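Local coordinates for protein leucine aminopeptidase (Legionella pneumophila, PDB 5GNE) that probably acts as a zinc-dependent aminopeptidase of the M28 family, removing residues from the amino end of peptides at a two-zinc site, at residues D284-K288 and G289-F293; K76-L79 and D80-S84. All coordinates share one frame; numbering follows the deposited sequence.

Contact 1: D284-K288 and G289-F293; sequences DYVDK and GLTEF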
loop_
_atom_site.group_PDB
_atom_site.type_symbol
_atom_site.label_atom_id
_atom_site.label_comp_id
_atom_site.label_asym_id
_atom_site.label_seq_id
_atom_site.Cartn_x
_atom_site.Cartn_y
_atom_site.Cartn_z
ATOM N N ASP A 284 14.128 -2.259 -4.245
ATOM C CA ASP A 284 13.914 -1.361 -5.379
ATOM C C ASP A 284 12.661 -0.482 -5.209
ATOM O O ASP A 284 11.675 -0.864 -4.582
ATOM C CB ASP A 284 13.911 -2.142 -6.711
ATOM C CG ASP A 284 13.059 -3.395 -6.674
ATOM O OD1 ASP A 284 11.863 -3.298 -6.348
ATOM O OD2 ASP A 284 13.602 -4.484 -6.991
ATOM N N TYR A 285 12.724 0.710 -5.782
ATOM C CA TYR A 285 11.593 1.609 -5.775
ATOM C C TYR A 285 11.200 2.036 -4.362
ATOM O O TYR A 285 10.047 2.344 -4.100
ATOM C CB TYR A 285 10.406 0.977 -6.508
ATOM C CG TYR A 285 10.359 1.376 -7.961
ATOM C CD1 TYR A 285 9.691 2.537 -8.355
ATOM C CD2 TYR A 285 10.989 0.622 -8.933
ATOM C CE1 TYR A 285 9.647 2.927 -9.681
ATOM C CE2 TYR A 285 10.955 1.004 -10.260
ATOM C CZ TYR A 285 10.282 2.156 -10.625
ATOM O OH TYR A 285 10.244 2.539 -11.943
ATOM N N VAL A 286 12.190 2.072 -3.475
ATOM C CA VAL A 286 12.034 2.525 -2.087
ATOM C C VAL A 286 13.201 3.439 -1.768
ATOM O O VAL A 286 14.158 3.486 -2.517
ATOM C CB VAL A 286 12.006 1.359 -1.069
ATOM C CG1 VAL A 286 10.729 0.546 -1.217
ATOM C CG2 VAL A 286 13.226 0.461 -1.262
ATOM N N ASP A 287 13.102 4.188 -0.681
ATOM C CA ASP A 287 14.207 5.008 -0.188
ATOM C C ASP A 287 15.175 4.134 0.585
ATOM O O ASP A 287 14.768 3.442 1.521
ATOM C CB ASP A 287 13.702 6.124 0.729
ATOM C CG ASP A 287 14.786 7.113 1.103
ATOM O OD1 ASP A 287 15.233 7.129 2.269
ATOM O OD2 ASP A 287 15.181 7.897 0.222
ATOM N N LYS A 288 16.448 4.166 0.212
ATOM C CA LYS A 288 17.445 3.338 0.882
ATOM C C LYS A 288 17.663 3.792 2.308
ATOM O O LYS A 288 17.725 2.961 3.196
ATOM C CB LYS A 288 18.776 3.368 0.108
ATOM C CG LYS A 288 19.933 2.499 0.654
ATOM C CD LYS A 288 19.640 1.004 0.650
ATOM C CE LYS A 288 20.836 0.166 1.158
ATOM N NZ LYS A 288 22.040 0.172 0.244
ATOM N N GLY A 289 17.650 5.101 2.539
ATOM C CA GLY A 289 17.741 5.657 3.884
ATOM C C GLY A 289 16.618 5.214 4.812
ATOM O O GLY A 289 16.867 4.700 5.893
ATOM N N LEU A 290 15.378 5.403 4.378
ATOM C CA LEU A 290 14.213 4.965 5.137
ATOM C C LEU A 290 14.227 3.446 5.347
ATOM O O LEU A 290 13.769 2.942 6.379
ATOM C CB LEU A 290 12.922 5.396 4.427
ATOM C CG LEU A 290 11.630 5.480 5.248
ATOM C CD1 LEU A 290 11.839 6.362 6.477
ATOM C CD2 LEU A 290 10.457 6.010 4.411
ATOM N N THR A 291 14.734 2.719 4.356
ATOM C CA THR A 291 14.822 1.256 4.442
ATOM C C THR A 291 15.877 0.774 5.439
ATOM O O THR A 291 15.621 -0.168 6.195
ATOM C CB THR A 291 15.094 0.638 3.052
ATOM O OG1 THR A 291 14.021 1.000 2.164
ATOM C CG2 THR A 291 15.196 -0.884 3.135
ATOM N N GLU A 292 17.034 1.434 5.500
ATOM C CA GLU A 292 18.010 1.052 6.515
ATOM C C GLU A 292 17.419 1.322 7.895
ATOM O O GLU A 292 17.606 0.532 8.817
ATOM C CB GLU A 292 19.355 1.789 6.351
ATOM C CG GLU A 292 19.878 1.916 4.926
ATOM C CD GLU A 292 21.074 2.881 4.775
ATOM O OE1 GLU A 292 21.402 3.608 5.739
ATOM O OE2 GLU A 292 21.686 2.907 3.679
ATOM N N PHE A 293 16.681 2.424 8.016
ATOM C CA PHE A 293 15.983 2.780 9.250
ATOM C C PHE A 293 15.024 1.667 9.681
ATOM O O PHE A 293 15.038 1.239 10.836
ATOM C CB PHE A 293 15.237 4.097 9.042
ATOM C CG PHE A 293 14.351 4.518 10.205
ATOM C CD1 PHE A 293 14.895 4.849 11.436
ATOM C CD2 PHE A 293 12.986 4.635 10.036
ATOM C CE1 PHE A 293 14.090 5.273 12.477
ATOM C CE2 PHE A 293 12.167 5.059 11.083
ATOM C CZ PHE A 293 12.717 5.371 12.301
HETATM O O HOH W 1 18.646 7.718 0.561
#
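With chi1 at -172°, Asp-287 sets its CG opposite the backbone N and brings OD1 over the first turn of the following helix, while a chi1 of -60° in Thr-291 directs OG1 back to the carbonyl of Asp-287. Asp-287 OD1 accepts from Leu-290 N at 2.7 Å through its anti lone pair, the one turned away from OD2, and the N-H...OD1 angle of 160° makes this bond nearly straight. The peptide N of Gly-289 lies near the same oxygen, but at a poor angle. Position and bond together define Asp-287 as the N-cap of helix 288-302, which follows strand 279-282 of the mixed sheet in the M28 peptidase region; the helix dipole would be expected to stabilise a negative carboxylate here. Asp-287 O is gripped twice: Thr-291 N donates to it at 2.9 Å, and Thr-291 OG1 at 2.6 Å, from opposite faces of the carbonyl plane. Beside that hydroxyl, Val-286 CG2 lies 3.6 Å from Thr-291 OG1, the two side chains crossing at about a right angle. One residue further on, Glu-292 N donates to Lys-288 O, and Glu-292 OE2 lies 3.5 Å from Lys-288 CG. The opposite charges stay beyond salt-bridge range, Lys-288 NZ standing 4.4 Å from Glu-292 OE2. On the inner side, Leu-290 packs on Phe-368 of helix 355-373 and on Thr-329.

Contact 2: K76-L79 and D80-S84; sequences KKLL and DKLTS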
loop_
_atom_site.group_PDB
_atom_site.type_symbol
_atom_site.label_atom_id
_atom_site.label_comp_id
_atom_site.label_asym_id
_atom_site.label_seq_id
_atom_site.Cartn_x
_atom_site.Cartn_y
_atom_site.Cartn_z
ATOM N N LYS A 76 7.278 10.617 -24.172
ATOM C CA LYS A 76 8.534 9.962 -23.883
ATOM C C LYS A 76 9.060 10.362 -22.516
ATOM O O LYS A 76 9.624 9.537 -21.802
ATOM C CB LYS A 76 9.568 10.251 -24.966
ATOM C CG LYS A 76 9.112 9.760 -26.319
ATOM C CD LYS A 76 10.245 9.622 -27.306
ATOM C CE LYS A 76 9.788 8.708 -28.429
ATOM N NZ LYS A 76 9.148 7.457 -27.867
ATOM N N LYS A 77 8.869 11.618 -22.131
ATOM C CA LYS A 77 9.357 12.034 -20.829
ATOM C C LYS A 77 8.512 11.359 -19.743
ATOM O O LYS A 77 9.031 10.920 -18.702
ATOM C CB LYS A 77 9.336 13.547 -20.674
ATOM C CG LYS A 77 10.194 13.993 -19.479
ATOM C CD LYS A 77 10.108 15.486 -19.276
ATOM C CE LYS A 77 10.973 16.256 -20.242
ATOM N NZ LYS A 77 10.981 17.689 -19.854
ATOM N N LEU A 78 7.218 11.243 -20.008
ATOM C CA LEU A 78 6.320 10.553 -19.096
ATOM C C LEU A 78 6.770 9.102 -18.923
ATOM O O LEU A 78 6.922 8.596 -17.806
ATOM C CB LEU A 78 4.889 10.607 -19.620
ATOM C CG LEU A 78 3.884 9.832 -18.764
ATOM C CD1 LEU A 78 3.368 10.677 -17.609
ATOM C CD2 LEU A 78 2.717 9.374 -19.628
ATOM N N LEU A 79 6.979 8.443 -20.056
ATOM C CA LEU A 79 7.352 7.057 -20.068
ATOM C C LEU A 79 8.671 6.827 -19.336
ATOM O O LEU A 79 8.788 5.906 -18.516
ATOM C CB LEU A 79 7.439 6.551 -21.510
ATOM C CG LEU A 79 8.000 5.115 -21.573
ATOM C CD1 LEU A 79 7.087 4.139 -20.797
ATOM C CD2 LEU A 79 8.155 4.660 -23.011
ATOM N N ASP A 80 9.652 7.683 -19.599
ATOM C CA ASP A 80 10.951 7.563 -18.936
ATOM C C ASP A 80 10.860 7.783 -17.429
ATOM O O ASP A 80 11.433 7.022 -16.647
ATOM C CB ASP A 80 11.974 8.539 -19.545
ATOM C CG ASP A 80 13.281 8.583 -18.762
ATOM O OD1 ASP A 80 14.088 7.633 -18.881
ATOM O OD2 ASP A 80 13.500 9.561 -18.015
ATOM N N LYS A 81 10.147 8.816 -17.011
ATOM C CA LYS A 81 10.174 9.187 -15.612
ATOM C C LYS A 81 9.329 8.261 -14.732
ATOM O O LYS A 81 9.620 8.126 -13.550
ATOM C CB LYS A 81 9.712 10.650 -15.449
ATOM C CG LYS A 81 10.725 11.548 -14.705
ATOM C CD LYS A 81 11.941 11.951 -15.574
ATOM C CE LYS A 81 12.772 13.079 -14.934
ATOM N NZ LYS A 81 14.248 12.829 -14.998
ATOM N N LEU A 82 8.317 7.599 -15.297
ATOM C CA LEU A 82 7.522 6.640 -14.523
ATOM C C LEU A 82 8.111 5.209 -14.593
ATOM O O LEU A 82 7.520 4.281 -14.039
ATOM C CB LEU A 82 6.065 6.613 -15.001
ATOM C CG LEU A 82 5.233 7.904 -14.978
ATOM C CD1 LEU A 82 3.761 7.646 -15.291
ATOM C CD2 LEU A 82 5.371 8.641 -13.650
ATOM N N THR A 83 9.252 5.020 -15.264
ATOM C CA THR A 83 9.862 3.683 -15.296
ATOM C C THR A 83 11.319 3.682 -14.828
ATOM O O THR A 83 12.023 2.710 -14.978
ATOM C CB THR A 83 9.814 3.056 -16.703
ATOM O OG1 THR A 83 10.509 3.895 -17.626
ATOM C CG2 THR A 83 8.385 2.896 -17.170
ATOM N N SER A 84 11.749 4.783 -14.237
ATOM C CA SER A 84 13.080 4.909 -13.684
ATOM C C SER A 84 12.994 5.656 -12.384
ATOM O O SER A 84 12.071 6.424 -12.184
ATOM C CB SER A 84 13.977 5.647 -14.671
ATOM O OG SER A 84 13.474 6.954 -14.885
#
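Thr-83 and Leu-79 meet near the C-terminal end of helix 75-81, and the threonine side chain can be traced outward atom by atom. Thr-83 CB lies 3.5 Å from Leu-79 O. From there Thr-83 OG1, placed between the backbone N and the carbonyl carbon by a chi1 of 59°, donates to Leu-79 O at 2.8 Å, 23° from the carbonyl plane. The methyl branch Thr-83 CG2 comes 3.3 Å from Leu-79 O and ends 4.0 Å from Leu-79 CD1; the hydroxyl bonds the carbonyl while the methyl meets the end of one leucine branch, the two side chains crossing at a slant. The preceding backbone bonds are helical i to i+4 links: Asp-80 N to Lys-76 O, Lys-81 N to Lys-77 O and Leu-82 N to Leu-78 O. Leu-82 also packs its CD1 against Leu-78 CD1 at 3.8 Å. Farther on, Ser-84 OG donates to Asp-80 O at 2.7 Å, opposite in face to Thr-83 N, a second donor to that carbonyl. The apolar side of the helix rests on the four-stranded antiparallel sheet, Leu-79 and Thr-83 both touching Phe-33 and Ile-11. Two side-chain hydroxyls thus supply donors to carbonyls near the helix end, Leu-79 O and Asp-80 O, which implies that the chain can leave the helix with these polar atoms satisfied beside a leucine-lined face.

Overall arrangement
Contacts 1 and 2 share no helix or sheet: 284-293 begins helix 288-302 beside the mixed sheet, whereas 76-84 lies at the C-terminal end of helix 75-81, against the four-stranded antiparallel sheet. Contact 1 is the more interior, with three of seven touching residues buried and one exposed; contact 2 faces solvent more, with two of eight buried and four exposed. Both set a threonine hydroxyl on a backbone carbonyl four residues earlier, but the capping carboxylate belongs to contact 1 and the leucine-leucine packing to contact 2. Although their centres are about 21 Å apart, they touch: Tyr-285 OH lies 3.3 Å from Thr-83 C, a packing contact.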